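Local atomic coordinates of dimethyl-sulfide monooxygenase (Hyphomicrobium sulfonivorans, PDB entry 6AK1), a protein that oxidises dimethyl sulfide with NADH and oxygen to methanethiol and formaldehyde, as the FMN-dependent large subunit of a two-component monooxygenase. Residues G174-D179 and V189-S194; V181-K186 and I213-P218. All blocks are in the same frame, centred on the assembly; numbering follows the deposited sequence.

Interaction 1: residues G174-D179 and V189-S194; sequences GSWEDD and VFTDGS
W176 meets T191 with the outer corner of its indole. From CB the side chain sets off with CG anti to the carbonyl carbon (chi1 -59°), and this carries the ring across to T191. On the five-membered ring, NE1 takes no part in the touching and is hydrogen-bonded to the backbone O of H212. The six-membered ring does the touching. CE3 lies 4.1 Å from CG2 of T191. CZ3, one atom further out, is 3.6 Å from OG1 of T191 and equally near its CG2. CH2 is 4.1 Å from OG1 of T191. The T191 hydroxyl approaches the indole obliquely, and the two side chains cross at about a right angle. No hydrogen bond joins the two segments, so this is van der Waals packing.

The contact lies at the surface of the luciferase-like TIM-barrel protein, about 32 Å from the centre of the chain and away from the residues that probably bind FMN. It joins the loop that follows helix 157-174 to the second strand of the small antiparallel pair 181-184 and 189-191. V181 of the first strand touches both W176 and T191.

Beyond T191 the chain makes an Asx turn. OD1 of D192 accepts from N of S194 at 3.1 Å, with an N-H...O angle of 166°. It also accepts from OG of S194 at 3.0 Å. Both donors reach it from the same face of the carboxylate, above its plane, and two bonds thus grip a single oxygen. E177 comes near this turn only loosely: its OE2 is 4.2 Å from O of S194. OE2 of E177 is instead hydrogen-bonded to NE2 of H197.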
loop_
_atom_site.group_PDB
_atom_site.type_symbol
_atom_site.label_atom_id
_atom_site.label_comp_id
_atom_site.label_asym_id
_atom_site.label_seq_id
_atom_site.Cartn_x
_atom_site.Cartn_y
_atom_site.Cartn_z
ATOM N N GLY A 174 -20.808 11.885 -2.097
ATOM C CA GLY A 174 -22.151 12.421 -1.956
ATOM C C GLY A 174 -22.286 13.910 -1.706
ATOM O O GLY A 174 -23.279 14.525 -2.113
ATOM N N SER A 175 -21.285 14.506 -1.055
ATOM C CA SER A 175 -21.442 15.864 -0.544
ATOM C C SER A 175 -21.619 16.887 -1.667
ATOM O O SER A 175 -22.477 17.772 -1.572
ATOM C CB SER A 175 -20.258 16.228 0.342
ATOM O OG SER A 175 -20.467 17.516 0.874
ATOM N N TRP A 176 -20.815 16.808 -2.730
ATOM C CA TRP A 176 -21.004 17.689 -3.887
ATOM C C TRP A 176 -21.523 16.867 -5.056
ATOM O O TRP A 176 -20.958 15.817 -5.376
ATOM C CB TRP A 176 -19.721 18.412 -4.333
ATOM C CG TRP A 176 -19.037 19.296 -3.330
ATOM C CD1 TRP A 176 -18.863 19.053 -1.999
ATOM C CD2 TRP A 176 -18.404 20.555 -3.593
ATOM N NE1 TRP A 176 -18.171 20.083 -1.413
ATOM C CE2 TRP A 176 -17.882 21.025 -2.367
ATOM C CE3 TRP A 176 -18.231 21.334 -4.745
ATOM C CZ2 TRP A 176 -17.200 22.242 -2.256
ATOM C CZ3 TRP A 176 -17.558 22.556 -4.635
ATOM C CH2 TRP A 176 -17.054 22.996 -3.400
ATOM N N GLU A 177 -22.591 17.341 -5.688
ATOM C CA GLU A 177 -23.072 16.727 -6.917
ATOM C C GLU A 177 -22.143 17.075 -8.079
ATOM O O GLU A 177 -21.444 18.097 -8.072
ATOM C CB GLU A 177 -24.491 17.193 -7.248
ATOM C CG GLU A 177 -25.539 16.842 -6.208
ATOM C CD GLU A 177 -26.887 17.512 -6.497
ATOM O OE1 GLU A 177 -27.287 17.547 -7.680
ATOM O OE2 GLU A 177 -27.534 18.014 -5.550
ATOM N N ASP A 178 -22.167 16.205 -9.094
ATOM C CA ASP A 178 -21.330 16.378 -10.278
ATOM C C ASP A 178 -21.425 17.782 -10.854
ATOM O O ASP A 178 -20.408 18.369 -11.231
ATOM C CB ASP A 178 -21.714 15.354 -11.346
ATOM C CG ASP A 178 -21.151 13.968 -11.061
ATOM O OD1 ASP A 178 -20.484 13.776 -10.012
ATOM O OD2 ASP A 178 -21.372 13.063 -11.897
ATOM N N ASP A 179 -22.624 18.356 -10.919
ATOM C CA ASP A 179 -22.772 19.640 -11.587
ATOM C C ASP A 179 -22.885 20.817 -10.608
ATOM O O ASP A 179 -23.321 21.904 -11.005
ATOM C CB ASP A 179 -23.957 19.595 -12.556
ATOM C CG ASP A 179 -25.276 19.769 -11.869
ATOM O OD1 ASP A 179 -25.398 19.338 -10.698
ATOM O OD2 ASP A 179 -26.191 20.349 -12.501
ATOM N N VAL A 189 -20.484 32.603 -10.992
ATOM C CA VAL A 189 -20.814 31.502 -10.095
ATOM C C VAL A 189 -19.678 30.488 -10.164
ATOM O O VAL A 189 -19.449 29.857 -11.203
ATOM C CB VAL A 189 -22.167 30.869 -10.454
ATOM C CG1 VAL A 189 -22.455 29.665 -9.564
ATOM C CG2 VAL A 189 -23.289 31.924 -10.340
ATOM N N PHE A 190 -18.963 30.315 -9.054
ATOM C CA PHE A 190 -17.971 29.259 -9.021
ATOM C C PHE A 190 -18.619 27.921 -8.685
ATOM O O PHE A 190 -18.412 26.929 -9.394
ATOM C CB PHE A 190 -16.854 29.591 -8.029
ATOM C CG PHE A 190 -15.618 28.753 -8.238
ATOM C CD1 PHE A 190 -15.528 27.483 -7.696
ATOM C CD2 PHE A 190 -14.577 29.209 -9.039
ATOM C CE1 PHE A 190 -14.398 26.701 -7.909
ATOM C CE2 PHE A 190 -13.448 28.416 -9.259
ATOM C CZ PHE A 190 -13.368 27.172 -8.704
ATOM N N THR A 191 -19.419 27.878 -7.616
ATOM C CA THR A 191 -20.154 26.684 -7.214
ATOM C C THR A 191 -21.607 27.050 -6.916
ATOM O O THR A 191 -21.889 28.091 -6.305
ATOM C CB THR A 191 -19.521 26.021 -5.969
ATOM O OG1 THR A 191 -18.156 25.690 -6.234
ATOM C CG2 THR A 191 -20.271 24.749 -5.578
ATOM N N ASP A 192 -22.527 26.197 -7.347
ATOM C CA ASP A 192 -23.940 26.360 -7.027
ATOM C C ASP A 192 -24.210 25.671 -5.691
ATOM O O ASP A 192 -24.257 24.438 -5.617
ATOM C CB ASP A 192 -24.815 25.797 -8.147
ATOM C CG ASP A 192 -26.324 25.879 -7.833
ATOM O OD1 ASP A 192 -26.730 26.448 -6.780
ATOM O OD2 ASP A 192 -27.100 25.345 -8.648
ATOM N N GLY A 193 -24.425 26.478 -4.647
ATOM C CA GLY A 193 -24.593 25.995 -3.286
ATOM C C GLY A 193 -25.830 25.141 -3.047
ATOM O O GLY A 193 -25.942 24.547 -1.970
ATOM N N SER A 194 -26.760 25.069 -4.006
ATOM C CA SER A 194 -27.883 24.149 -3.864
ATOM C C SER A 194 -27.533 22.736 -4.301
ATOM O O SER A 194 -28.356 21.831 -4.131
ATOM C CB SER A 194 -29.108 24.639 -4.650
ATOM O OG SER A 194 -28.935 24.483 -6.047
#

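Interaction 2: residues V181-K186 and I213-P218; sequences VKRDKK and ICEPSP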
loop_
_atom_site.group_PDB
_atom_site.type_symbol
_atom_site.label_atom_id
_atom_site.label_comp_id
_atom_site.label_asym_id
_atom_site.label_seq_id
_atom_site.Cartn_x
_atom_site.Cartn_y
_atom_site.Cartn_z
ATOM N N VAL A 181 -20.181 22.411 -9.313
ATOM C CA VAL A 181 -19.140 23.363 -9.683
ATOM C C VAL A 181 -19.406 23.884 -11.089
ATOM O O VAL A 181 -19.627 23.107 -12.024
ATOM C CB VAL A 181 -17.745 22.719 -9.574
ATOM C CG1 VAL A 181 -16.683 23.655 -10.123
ATOM C CG2 VAL A 181 -17.430 22.377 -8.120
ATOM N N LYS A 182 -19.391 25.206 -11.240
ATOM C CA LYS A 182 -19.647 25.870 -12.511
ATOM C C LYS A 182 -18.406 26.510 -13.105
ATOM O O LYS A 182 -18.249 26.506 -14.327
ATOM C CB LYS A 182 -20.718 26.966 -12.346
ATOM C CG LYS A 182 -22.015 26.518 -11.727
ATOM C CD LYS A 182 -22.661 25.375 -12.517
ATOM C CE LYS A 182 -24.009 25.012 -11.918
ATOM N NZ LYS A 182 -24.551 23.764 -12.502
ATOM N N ARG A 183 -17.551 27.100 -12.260
ATOM C CA ARG A 183 -16.313 27.752 -12.699
ATOM C C ARG A 183 -16.598 28.765 -13.802
ATOM O O ARG A 183 -15.846 28.908 -14.762
ATOM C CB ARG A 183 -15.272 26.708 -13.143
ATOM C CG ARG A 183 -14.588 25.978 -11.965
ATOM C CD ARG A 183 -13.767 24.756 -12.350
ATOM N NE ARG A 183 -12.951 24.306 -11.214
ATOM C CZ ARG A 183 -11.729 24.775 -10.955
ATOM N NH1 ARG A 183 -11.184 25.691 -11.757
ATOM N NH2 ARG A 183 -11.055 24.351 -9.895
ATOM N N ASP A 184 -17.700 29.475 -13.662
ATOM C CA ASP A 184 -18.262 30.290 -14.742
ATOM C C ASP A 184 -17.854 31.744 -14.508
ATOM O O ASP A 184 -18.467 32.447 -13.710
ATOM C CB ASP A 184 -19.778 30.110 -14.779
ATOM C CG ASP A 184 -20.436 30.730 -16.016
ATOM O OD1 ASP A 184 -19.967 31.773 -16.504
ATOM O OD2 ASP A 184 -21.455 30.170 -16.480
ATOM N N LYS A 185 -16.811 32.195 -15.200
ATOM C CA LYS A 185 -16.314 33.553 -14.973
ATOM C C LYS A 185 -17.336 34.614 -15.372
ATOM O O LYS A 185 -17.400 35.679 -14.745
ATOM C CB LYS A 185 -15.010 33.774 -15.736
ATOM C CG LYS A 185 -13.787 33.086 -15.125
ATOM C CD LYS A 185 -12.522 33.610 -15.791
ATOM C CE LYS A 185 -11.271 33.138 -15.073
ATOM N NZ LYS A 185 -10.057 33.877 -15.574
ATOM N N LYS A 186 -18.150 34.349 -16.391
ATOM C CA LYS A 186 -19.095 35.366 -16.848
ATOM C C LYS A 186 -20.289 35.488 -15.907
ATOM O O LYS A 186 -20.628 36.591 -15.472
ATOM C CB LYS A 186 -19.544 35.070 -18.283
ATOM C CG LYS A 186 -18.507 35.469 -19.329
ATOM C CD LYS A 186 -17.860 36.813 -18.966
ATOM C CE LYS A 186 -16.846 37.265 -20.012
ATOM N NZ LYS A 186 -16.011 38.414 -19.500
ATOM N N ILE A 213 -14.802 20.022 2.105
ATOM C CA ILE A 213 -14.287 21.364 1.856
ATOM C C ILE A 213 -13.507 21.396 0.539
ATOM O O ILE A 213 -12.928 22.424 0.181
ATOM C CB ILE A 213 -13.449 21.847 3.063
ATOM C CG1 ILE A 213 -13.441 23.373 3.170
ATOM C CG2 ILE A 213 -12.026 21.296 3.029
ATOM C CD1 ILE A 213 -12.904 23.888 4.511
ATOM N N CYS A 214 -13.512 20.281 -0.206
ATOM C CA CYS A 214 -12.887 20.189 -1.526
ATOM C C CYS A 214 -13.921 19.928 -2.613
ATOM O O CYS A 214 -14.871 19.157 -2.411
ATOM C CB CYS A 214 -11.859 19.051 -1.601
ATOM S SG CYS A 214 -10.605 19.071 -0.346
ATOM N N GLU A 215 -13.684 20.508 -3.795
ATOM C CA GLU A 215 -14.532 20.212 -4.936
ATOM C C GLU A 215 -14.200 18.822 -5.473
ATOM O O GLU A 215 -13.128 18.281 -5.186
ATOM C CB GLU A 215 -14.366 21.272 -6.029
ATOM C CG GLU A 215 -13.090 21.163 -6.844
ATOM C CD GLU A 215 -12.989 22.257 -7.910
ATOM O OE1 GLU A 215 -12.287 23.259 -7.661
ATOM O OE2 GLU A 215 -13.616 22.110 -8.988
ATOM N N PRO A 216 -15.121 18.209 -6.224
ATOM C CA PRO A 216 -14.877 16.852 -6.747
ATOM C C PRO A 216 -13.589 16.764 -7.551
ATOM O O PRO A 216 -13.318 17.595 -8.420
ATOM C CB PRO A 216 -16.107 16.588 -7.624
ATOM C CG PRO A 216 -17.176 17.369 -6.977
ATOM C CD PRO A 216 -16.521 18.626 -6.429
ATOM N N SER A 217 -12.789 15.755 -7.235
ATOM C CA SER A 217 -11.523 15.452 -7.884
ATOM C C SER A 217 -11.734 14.402 -8.973
ATOM O O SER A 217 -12.794 13.772 -9.050
ATOM C CB SER A 217 -10.509 14.972 -6.832
ATOM O OG SER A 217 -11.003 13.845 -6.103
ATOM N N PRO A 218 -10.742 14.200 -9.858
ATOM C CA PRO A 218 -10.950 13.293 -11.009
ATOM C C PRO A 218 -11.451 11.891 -10.670
ATOM O O PRO A 218 -12.291 11.366 -11.406
ATOM C CB PRO A 218 -9.562 13.257 -11.659
ATOM C CG PRO A 218 -9.015 14.621 -11.406
ATOM C CD PRO A 218 -9.536 15.039 -10.041
#
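The carboxylate of E215 lies at the edge of the R183 guanidinium, the two planes 29° apart and nearly coplanar. R183 grips side-on, with one nitrogen for each oxygen. NE gives a hydrogen bond to the syn lone pair of OE2 of E215, at 3.2 Å and 164°, almost exactly in the guanidinium plane. NH2 reaches OE1 of E215 at 2.8 Å, on the syn side but tilted from both planes. CG of E215 stands between its backbone N and carbonyl carbon (chi1 76°), and the chain beyond is extended, which brings the carboxylate to R183.

V181 packs beside this bridge. Its CG1 lies 3.6 Å from OE2 of E215, and its CG2 is 4.2 Å from CD of P216. The contact ties strand 181-184 to the loop before strand 223-227. W176 touches E215 and P216. The backbone O of E215 accepts a hydrogen bond from H124.

With an alanine in place of E215, R183 would probably lose its anionic mate and be freer to swing. The two-bond, side-on geometry probably fixes the turn of both flat groups, and their opposite charges are likely to favour the ionised forms.

In the fold
Both interactions are surface contacts, with centres about 7 Å apart on the same side of the chain's centre. Neither belongs to the barrel core. They share one small antiparallel sheet: interaction 1 uses strand 189-191 and interaction 2 strand 181-184. The backbone O of F190 probably accepts hydrogen bonds from N of K182 and N of R183, linking the two strands. Packing joins them too, since W176 lies against residues of both interactions. The chemistry differs. Residues 174-179 and 189-194 meet by van der Waals packing, with no hydrogen bond across them, whereas 181-186 and 213-218 are joined by a salt bridge with apolar packing beside it. Along the chain the four segments alternate.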